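Local atomic coordinates of PaiA Acetyltransferase (Thermoplasma acidophilum, PDB entry 3K9U), a protein that transfers the acetyl group of acetyl-CoA to polyamines, acting as a GNAT-family spermidine N(1)-acetyltransferase that protects the cell against polyamine toxicity. Residues G76-K81 with L90-K95; V127-S132 with S151-E156. All blocks are in the same frame, centred on the assembly; numbering follows the deposited sequence.

Contact 1 (G76-K81 with L90-K95). With ACO (acetyl coenzyme *a), chain G.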
loop_
_atom_site.group_PDB
_atom_site.type_symbol
_atom_site.label_atom_id
_atom_site.label_comp_id
_atom_site.label_asym_id
_atom_site.label_seq_id
_atom_site.Cartn_x
_atom_site.Cartn_y
_atom_site.Cartn_z
ATOM N N GLY A 76 -7.834 11.154 -0.214
ATOM C CA GLY A 76 -8.930 10.179 -0.212
ATOM C C GLY A 76 -10.258 10.882 -0.036
ATOM O O GLY A 76 -10.292 12.079 0.309
ATOM N N PHE A 77 -11.351 10.172 -0.275
ATOM C CA PHE A 77 -12.671 10.757 -0.068
ATOM C C PHE A 77 -13.733 9.706 0.131
ATOM O O PHE A 77 -13.509 8.567 -0.158
ATOM C CB PHE A 77 -13.051 11.616 -1.278
ATOM C CG PHE A 77 -13.101 10.841 -2.579
ATOM C CD1 PHE A 77 -11.950 10.668 -3.356
ATOM C CD2 PHE A 77 -14.268 10.259 -3.009
ATOM C CE1 PHE A 77 -11.983 9.940 -4.551
ATOM C CE2 PHE A 77 -14.306 9.533 -4.203
ATOM C CZ PHE A 77 -13.154 9.380 -4.977
ATOM N N ILE A 78 -14.908 10.124 0.582
ATOM C CA ILE A 78 -16.019 9.229 0.788
ATOM C C ILE A 78 -17.292 9.939 0.363
ATOM O O ILE A 78 -17.409 11.149 0.533
ATOM C CB ILE A 78 -16.100 8.771 2.267
ATOM C CG1 ILE A 78 -17.026 7.557 2.395
ATOM C CG2 ILE A 78 -16.529 9.935 3.173
ATOM C CD1 ILE A 78 -17.186 6.976 3.845
ATOM N N GLU A 79 -18.223 9.193 -0.232
ATOM C CA GLU A 79 -19.512 9.719 -0.645
ATOM C C GLU A 79 -20.616 8.808 -0.122
ATOM O O GLU A 79 -20.585 7.612 -0.353
ATOM C CB GLU A 79 -19.612 9.830 -2.181
ATOM C CG GLU A 79 -20.955 10.512 -2.674
ATOM C CD GLU A 79 -21.074 10.678 -4.200
ATOM O OE1 GLU A 79 -20.994 9.666 -4.952
ATOM O OE2 GLU A 79 -21.255 11.836 -4.656
ATOM N N LEU A 80 -21.586 9.379 0.577
ATOM C CA LEU A 80 -22.792 8.642 0.967
ATOM C C LEU A 80 -24.067 9.426 0.712
ATOM O O LEU A 80 -24.076 10.631 0.894
ATOM C CB LEU A 80 -22.766 8.283 2.450
ATOM C CG LEU A 80 -21.493 7.698 3.020
ATOM C CD1 LEU A 80 -20.674 8.816 3.607
ATOM C CD2 LEU A 80 -21.881 6.667 4.076
ATOM N N LYS A 81 -25.131 8.733 0.309
ATOM C CA LYS A 81 -26.460 9.321 0.144
ATOM C C LYS A 81 -27.435 8.761 1.177
ATOM O O LYS A 81 -27.479 7.543 1.437
ATOM C CB LYS A 81 -27.042 9.040 -1.246
ATOM C CG LYS A 81 -27.089 10.251 -2.230
ATOM C CD LYS A 81 -26.018 10.166 -3.360
ATOM C CE LYS A 81 -25.876 11.473 -4.159
ATOM N NZ LYS A 81 -25.614 11.277 -5.645
ATOM N N LEU A 90 -21.601 5.133 -1.365
ATOM C CA LEU A 90 -21.453 5.037 -2.814
ATOM C C LEU A 90 -20.019 4.894 -3.216
ATOM O O LEU A 90 -19.737 4.272 -4.208
ATOM C CB LEU A 90 -22.016 6.270 -3.529
ATOM C CG LEU A 90 -23.510 6.527 -3.360
ATOM C CD1 LEU A 90 -23.820 7.964 -3.843
ATOM C CD2 LEU A 90 -24.364 5.473 -4.101
ATOM N N ARG A 91 -19.117 5.480 -2.440
ATOM C CA ARG A 91 -17.759 5.761 -2.907
ATOM C C ARG A 91 -16.781 5.911 -1.731
ATOM O O ARG A 91 -17.035 6.700 -0.822
ATOM C CB ARG A 91 -17.823 7.085 -3.683
ATOM C CG ARG A 91 -17.194 7.075 -5.024
ATOM C CD ARG A 91 -18.053 7.661 -6.133
ATOM N NE ARG A 91 -18.600 9.019 -5.982
ATOM C CZ ARG A 91 -18.331 10.078 -6.765
ATOM N NH1 ARG A 91 -18.988 11.218 -6.568
ATOM N NH2 ARG A 91 -17.401 10.047 -7.727
ATOM N N LEU A 92 -15.662 5.189 -1.773
ATOM C CA LEU A 92 -14.592 5.362 -0.790
ATOM C C LEU A 92 -13.275 4.919 -1.365
ATOM O O LEU A 92 -13.049 3.724 -1.564
ATOM C CB LEU A 92 -14.888 4.554 0.479
ATOM C CG LEU A 92 -13.865 4.510 1.601
ATOM C CD1 LEU A 92 -13.536 5.889 2.012
ATOM C CD2 LEU A 92 -14.410 3.721 2.785
ATOM N N TYR A 93 -12.405 5.891 -1.604
ATOM C CA TYR A 93 -11.152 5.653 -2.300
ATOM C C TYR A 93 -10.038 6.501 -1.693
ATOM O O TYR A 93 -10.228 7.689 -1.478
ATOM C CB TYR A 93 -11.301 5.985 -3.802
ATOM C CG TYR A 93 -12.208 5.039 -4.545
ATOM C CD1 TYR A 93 -11.738 3.816 -5.006
ATOM C CD2 TYR A 93 -13.549 5.345 -4.754
ATOM C CE1 TYR A 93 -12.561 2.933 -5.660
ATOM C CE2 TYR A 93 -14.387 4.463 -5.415
ATOM C CZ TYR A 93 -13.886 3.269 -5.876
ATOM O OH TYR A 93 -14.705 2.386 -6.532
ATOM N N LEU A 94 -8.889 5.872 -1.434
ATOM C CA LEU A 94 -7.665 6.544 -1.030
ATOM C C LEU A 94 -6.595 6.334 -2.098
ATOM O O LEU A 94 -6.627 5.316 -2.821
ATOM C CB LEU A 94 -7.113 5.925 0.240
ATOM C CG LEU A 94 -8.070 5.791 1.417
ATOM C CD1 LEU A 94 -7.363 5.123 2.660
ATOM C CD2 LEU A 94 -8.658 7.163 1.748
ATOM N N LYS A 95 -5.616 7.247 -2.132
ATOM C CA LYS A 95 -4.354 7.002 -2.818
ATOM C C LYS A 95 -3.748 5.725 -2.278
ATOM O O LYS A 95 -3.692 5.540 -1.059
ATOM C CB LYS A 95 -3.345 8.126 -2.590
ATOM C CG LYS A 95 -3.485 9.335 -3.475
ATOM C CD LYS A 95 -2.228 10.293 -3.340
ATOM C CE LYS A 95 -1.001 9.976 -4.288
ATOM N NZ LYS A 95 0.225 9.335 -3.629
HETATM N N1A ACO G . -3.522 -4.191 0.792
HETATM C C2A ACO G . -4.368 -5.174 1.184
HETATM N N3A ACO G . -5.378 -4.957 2.046
HETATM C C4A ACO G . -5.629 -3.732 2.542
HETATM C C5A ACO G . -4.738 -2.649 2.134
HETATM C C6A ACO G . -3.644 -2.941 1.194
HETATM N N6A ACO G . -2.775 -1.986 0.781
HETATM N N7A ACO G . -5.165 -1.559 2.746
HETATM C C8A ACO G . -6.225 -1.909 3.493
HETATM N N9A ACO G . -6.532 -3.207 3.362
HETATM C C1B ACO G . -7.650 -3.883 4.097
HETATM C C2B ACO G . -7.226 -5.099 4.923
HETATM O O2B ACO G . -8.326 -6.028 5.108
HETATM C C3B ACO G . -6.839 -4.522 6.254
HETATM O O3B ACO G . -6.946 -5.497 7.308
HETATM P P3B ACO G . -5.582 -6.302 7.708
HETATM O O7A ACO G . -4.860 -5.307 8.523
HETATM O O8A ACO G . -4.927 -6.626 6.371
HETATM O O9A ACO G . -6.180 -7.493 8.437
HETATM C C4B ACO G . -7.736 -3.305 6.391
HETATM O O4B ACO G . -8.202 -2.993 5.071
HETATM C C5B ACO G . -7.035 -2.096 6.973
HETATM O O5B ACO G . -7.973 -1.139 7.488
HETATM P P1A ACO G . -7.765 0.441 7.254
HETATM O O1A ACO G . -6.311 0.823 7.492
HETATM O O2A ACO G . -8.836 1.201 7.990
HETATM O O3A ACO G . -8.075 0.493 5.659
HETATM P P2A ACO G . -7.744 1.785 4.731
HETATM O O4A ACO G . -6.727 1.319 3.715
HETATM O O5A ACO G . -7.494 3.020 5.588
HETATM O O6A ACO G . -9.126 2.019 3.983
HETATM C CBP ACO G . -9.981 1.307 1.872
HETATM C CCP ACO G . -9.816 0.954 3.340
HETATM C CDP ACO G . -10.785 0.224 1.179
HETATM C CEP ACO G . -10.771 2.612 1.818
HETATM C CAP ACO G . -8.603 1.502 1.197
HETATM O OAP ACO G . -7.762 0.353 1.360
HETATM C C9P ACO G . -8.692 1.826 -0.268
HETATM O O9P ACO G . -8.916 2.971 -0.616
HETATM N N8P ACO G . -8.546 0.823 -1.101
HETATM C C7P ACO G . -8.678 0.932 -2.536
HETATM C C6P ACO G . -10.039 1.404 -3.022
HETATM C C5P ACO G . -11.208 0.544 -2.590
HETATM O O5P ACO G . -11.170 -0.678 -2.621
HETATM N N4P ACO G . -12.309 1.203 -2.221
HETATM C C3P ACO G . -13.557 0.511 -1.903
HETATM C C2P ACO G . -14.420 0.401 -3.151
HETATM S S1P ACO G . -16.054 -0.169 -2.793
HETATM C C ACO G . -16.961 1.251 -2.643
HETATM O O ACO G . -16.422 2.319 -2.907
HETATM C CH3 ACO G . -18.420 1.207 -2.226
#
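Arg91 forms a salt bridge with Glu79 across an antiparallel hairpin, NE and NH1 each taking one carboxylate oxygen. Its CB lies against Glu79 CB, and CG meets the edge of the Phe77 ring at CE2, 3.9 Å away. Bends at chi2 and chi3 (132° and 54°) turn the chain back, and CD passes Glu79 OE1. NE then bonds Glu79 OE1 at 2.7 Å and NH1 bonds Glu79 OE2 at 3.0 Å, both from above the carboxylate plane, which is turned 47° from the guanidinium. NH1 also pairs with Glu53, and NH2 bonds Tyr45 OH. An alanine here would probably leave the buried Glu79 carboxylate without its charged mate and open a gap beside the Phe77 ring. Phe77 CZ also packs on Tyr93 CB, while Tyr93 OH bonds Tyr28. On the opposite face, Ile78 CB touches Leu92 CD1, beside helix 103-118. Leu90 and Arg91 both oppose Glu79, forming a classic beta bulge: Glu79 O accepts Leu90 N at 2.9 Å and, weakly, Arg91 N. Strand 86-94 holds acetyl-CoA by its backbone: Leu92 O accepts N4P of the cofactor at 2.7 Å, Leu94 N donates to its O9P at 3.0 Å, and Leu92 N makes a weak bond to the acetyl O. Though weak, that last bond may slightly polarise the thioester carbonyl toward attack by the amine, as proposed for GNAT enzymes.

Contact 2 (V127-S132 with S151-E156). With ACO (acetyl coenzyme *a), chain G.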
loop_
_atom_site.group_PDB
_atom_site.type_symbol
_atom_site.label_atom_id
_atom_site.label_comp_id
_atom_site.label_asym_id
_atom_site.label_seq_id
_atom_site.Cartn_x
_atom_site.Cartn_y
_atom_site.Cartn_z
ATOM N N VAL A 127 -19.835 -3.619 -3.371
ATOM C CA VAL A 127 -18.409 -3.791 -3.589
ATOM C C VAL A 127 -18.218 -4.958 -4.581
ATOM O O VAL A 127 -18.947 -5.988 -4.533
ATOM C CB VAL A 127 -17.683 -4.081 -2.260
ATOM C CG1 VAL A 127 -18.279 -5.290 -1.559
ATOM C CG2 VAL A 127 -16.141 -4.258 -2.463
ATOM N N HIS A 128 -17.293 -4.790 -5.504
ATOM C CA HIS A 128 -16.963 -5.858 -6.459
ATOM C C HIS A 128 -16.385 -7.058 -5.675
ATOM O O HIS A 128 -15.531 -6.894 -4.817
ATOM C CB HIS A 128 -15.932 -5.372 -7.486
ATOM C CG HIS A 128 -15.823 -6.243 -8.705
ATOM N ND1 HIS A 128 -15.284 -7.506 -8.672
ATOM C CD2 HIS A 128 -16.157 -6.012 -10.001
ATOM C CE1 HIS A 128 -15.309 -8.033 -9.883
ATOM N NE2 HIS A 128 -15.840 -7.148 -10.708
ATOM N N ARG A 129 -16.862 -8.246 -5.993
ATOM C CA ARG A 129 -16.450 -9.471 -5.315
ATOM C C ARG A 129 -14.965 -9.797 -5.430
ATOM O O ARG A 129 -14.447 -10.462 -4.561
ATOM C CB ARG A 129 -17.276 -10.647 -5.832
ATOM C CG ARG A 129 -16.887 -11.100 -7.252
ATOM C CD ARG A 129 -18.117 -11.517 -8.058
ATOM N NE ARG A 129 -18.670 -12.802 -7.654
ATOM C CZ ARG A 129 -19.971 -13.107 -7.618
ATOM N NH1 ARG A 129 -20.341 -14.335 -7.231
ATOM N NH2 ARG A 129 -20.907 -12.208 -7.936
ATOM N N GLN A 130 -14.272 -9.343 -6.478
ATOM C CA GLN A 130 -12.810 -9.561 -6.518
ATOM C C GLN A 130 -12.004 -8.456 -5.841
ATOM O O GLN A 130 -10.790 -8.540 -5.768
ATOM C CB GLN A 130 -12.287 -9.754 -7.942
ATOM C CG GLN A 130 -12.929 -10.894 -8.708
ATOM C CD GLN A 130 -12.439 -10.905 -10.134
ATOM O OE1 GLN A 130 -13.215 -10.735 -11.078
ATOM N NE2 GLN A 130 -11.123 -11.052 -10.296
ATOM N N ASN A 131 -12.659 -7.406 -5.372
ATOM C CA ASN A 131 -11.928 -6.360 -4.677
ATOM C C ASN A 131 -11.788 -6.825 -3.222
ATOM O O ASN A 131 -12.555 -6.457 -2.330
ATOM C CB ASN A 131 -12.613 -5.002 -4.791
ATOM C CG ASN A 131 -11.894 -3.916 -4.015
ATOM O OD1 ASN A 131 -10.810 -4.149 -3.485
ATOM N ND2 ASN A 131 -12.521 -2.720 -3.908
ATOM N N SER A 132 -10.792 -7.655 -3.036
ATOM C CA SER A 132 -10.441 -8.237 -1.735
ATOM C C SER A 132 -10.079 -7.151 -0.699
ATOM O O SER A 132 -10.392 -7.284 0.489
ATOM C CB SER A 132 -9.243 -9.171 -1.958
ATOM O OG SER A 132 -9.132 -10.087 -0.911
ATOM N N SER A 151 -21.572 -8.722 -10.727
ATOM C CA SER A 151 -20.242 -8.983 -10.151
ATOM C C SER A 151 -20.019 -8.372 -8.752
ATOM O O SER A 151 -18.957 -8.541 -8.179
ATOM C CB SER A 151 -19.154 -8.525 -11.121
ATOM O OG SER A 151 -19.287 -7.148 -11.354
ATOM N N ASP A 152 -21.012 -7.685 -8.200
ATOM C CA ASP A 152 -20.925 -7.131 -6.859
ATOM C C ASP A 152 -21.558 -7.975 -5.748
ATOM O O ASP A 152 -22.502 -8.746 -5.964
ATOM C CB ASP A 152 -21.664 -5.808 -6.800
ATOM C CG ASP A 152 -21.124 -4.772 -7.754
ATOM O OD1 ASP A 152 -19.963 -4.881 -8.196
ATOM O OD2 ASP A 152 -21.886 -3.826 -8.029
ATOM N N PHE A 153 -21.050 -7.758 -4.538
ATOM C CA PHE A 153 -21.711 -8.162 -3.314
ATOM C C PHE A 153 -22.415 -6.955 -2.696
ATOM O O PHE A 153 -21.839 -5.865 -2.597
ATOM C CB PHE A 153 -20.683 -8.641 -2.281
ATOM C CG PHE A 153 -20.087 -9.975 -2.547
ATOM C CD1 PHE A 153 -18.754 -10.196 -2.256
ATOM C CD2 PHE A 153 -20.840 -11.019 -3.016
ATOM C CE1 PHE A 153 -18.174 -11.438 -2.462
ATOM C CE2 PHE A 153 -20.265 -12.243 -3.247
ATOM C CZ PHE A 153 -18.928 -12.448 -2.968
ATOM N N ILE A 154 -23.620 -7.174 -2.202
ATOM C CA ILE A 154 -24.352 -6.130 -1.514
ATOM C C ILE A 154 -24.113 -6.342 -0.016
ATOM O O ILE A 154 -24.375 -7.425 0.501
ATOM C CB ILE A 154 -25.878 -6.189 -1.844
ATOM C CG1 ILE A 154 -26.121 -5.918 -3.331
ATOM C CG2 ILE A 154 -26.679 -5.196 -0.975
ATOM C CD1 ILE A 154 -27.551 -6.223 -3.803
ATOM N N MET A 155 -23.594 -5.333 0.672
ATOM C CA MET A 155 -23.349 -5.459 2.104
ATOM C C MET A 155 -24.182 -4.467 2.899
ATOM O O MET A 155 -24.520 -3.404 2.406
ATOM C CB MET A 155 -21.866 -5.266 2.428
ATOM C CG MET A 155 -20.954 -6.182 1.650
ATOM S SD MET A 155 -19.202 -5.959 2.029
ATOM C CE MET A 155 -19.039 -6.864 3.589
ATOM N N GLU A 156 -24.501 -4.839 4.132
ATOM C CA GLU A 156 -25.280 -4.021 5.031
ATOM C C GLU A 156 -24.684 -4.036 6.413
ATOM O O GLU A 156 -24.119 -5.033 6.848
ATOM C CB GLU A 156 -26.764 -4.479 5.096
ATOM C CG GLU A 156 -27.477 -4.394 3.729
ATOM C CD GLU A 156 -28.981 -4.776 3.739
ATOM O OE1 GLU A 156 -29.684 -4.617 4.776
ATOM O OE2 GLU A 156 -29.446 -5.239 2.671
HETATM N N1A ACO G . -3.522 -4.191 0.792
HETATM C C2A ACO G . -4.368 -5.174 1.184
HETATM N N3A ACO G . -5.378 -4.957 2.046
HETATM C C4A ACO G . -5.629 -3.732 2.542
HETATM C C5A ACO G . -4.738 -2.649 2.134
HETATM C C6A ACO G . -3.644 -2.941 1.194
HETATM N N6A ACO G . -2.775 -1.986 0.781
HETATM N N7A ACO G . -5.165 -1.559 2.746
HETATM C C8A ACO G . -6.225 -1.909 3.493
HETATM N N9A ACO G . -6.532 -3.207 3.362
HETATM C C1B ACO G . -7.650 -3.883 4.097
HETATM C C2B ACO G . -7.226 -5.099 4.923
HETATM O O2B ACO G . -8.326 -6.028 5.108
HETATM C C3B ACO G . -6.839 -4.522 6.254
HETATM O O3B ACO G . -6.946 -5.497 7.308
HETATM P P3B ACO G . -5.582 -6.302 7.708
HETATM O O7A ACO G . -4.860 -5.307 8.523
HETATM O O8A ACO G . -4.927 -6.626 6.371
HETATM O O9A ACO G . -6.180 -7.493 8.437
HETATM C C4B ACO G . -7.736 -3.305 6.391
HETATM O O4B ACO G . -8.202 -2.993 5.071
HETATM C C5B ACO G . -7.035 -2.096 6.973
HETATM O O5B ACO G . -7.973 -1.139 7.488
HETATM P P1A ACO G . -7.765 0.441 7.254
HETATM O O1A ACO G . -6.311 0.823 7.492
HETATM O O2A ACO G . -8.836 1.201 7.990
HETATM O O3A ACO G . -8.075 0.493 5.659
HETATM P P2A ACO G . -7.744 1.785 4.731
HETATM O O4A ACO G . -6.727 1.319 3.715
HETATM O O5A ACO G . -7.494 3.020 5.588
HETATM O O6A ACO G . -9.126 2.019 3.983
HETATM C CBP ACO G . -9.981 1.307 1.872
HETATM C CCP ACO G . -9.816 0.954 3.340
HETATM C CDP ACO G . -10.785 0.224 1.179
HETATM C CEP ACO G . -10.771 2.612 1.818
HETATM C CAP ACO G . -8.603 1.502 1.197
HETATM O OAP ACO G . -7.762 0.353 1.360
HETATM C C9P ACO G . -8.692 1.826 -0.268
HETATM O O9P ACO G . -8.916 2.971 -0.616
HETATM N N8P ACO G . -8.546 0.823 -1.101
HETATM C C7P ACO G . -8.678 0.932 -2.536
HETATM C C6P ACO G . -10.039 1.404 -3.022
HETATM C C5P ACO G . -11.208 0.544 -2.590
HETATM O O5P ACO G . -11.170 -0.678 -2.621
HETATM N N4P ACO G . -12.309 1.203 -2.221
HETATM C C3P ACO G . -13.557 0.511 -1.903
HETATM C C2P ACO G . -14.420 0.401 -3.151
HETATM S S1P ACO G . -16.054 -0.169 -2.793
HETATM C C ACO G . -16.961 1.251 -2.643
HETATM O O ACO G . -16.422 2.319 -2.907
HETATM C CH3 ACO G . -18.420 1.207 -2.226
#
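Val127 and Phe153 form an antiparallel hydrogen-bonded pair where strands 122-128 and 152-158 of the GNAT sheet meet. Val127 N donates to Phe153 O, and Phe153 N returns the bond to Val127 O at 2.7 Å. Beyond the last strand residue, Arg129 N continues the ladder to Ser151 O at 3.0 Å, with a nearly straight N-H...O angle of 176°. That same carbonyl oxygen sits over the centre of the His128 ring, 3.8 Å above its plane. In the plane of this ring, ND1 accepts Gln130 N at 3.0 Å, which requires ND1 to be without a proton. A type I turn from His128 to Asn131 is closed by Asn131 N bonding His128 O. With CG set between the backbone N and the carbonyl carbon (chi1 73°), the Arg129 chain runs past Ser151 O; CB itself makes a CH-pi contact over the Phe153 face, 3.9 Å from the ring centroid. Val127 CG1 meets Met155 SD, close to the likely proton donor Tyr138. Asn131 uses both ends of its amide: OD1 caps Gly134 N at the start of helix 132-139, and ND2 donates to the pantetheine carbonyl O5P of acetyl-CoA at 2.8 Å, with an N-H...O angle of 172°.

Overall arrangement
Both contacts belong to the same mixed sheet, their centres 15 Å apart and their nearest atoms about 6 Å apart, without touching. Contact 1 comes first along the chain and lies close to the chain centre; contact 2 opens only after contact 1 has closed, with helix 103-118 between them. Strands 86-94 and 122-128 are neighbours running parallel, yet the two contacts pair each of them with its antiparallel partner on the other side. Acetyl-CoA bridges the two: its pantetheine arm is hydrogen-bonded by strand 86-94 from contact 1 and by Asn131 from contact 2. This fits the GNAT fold, in which the pantetheine enters where these two parallel strands splay apart.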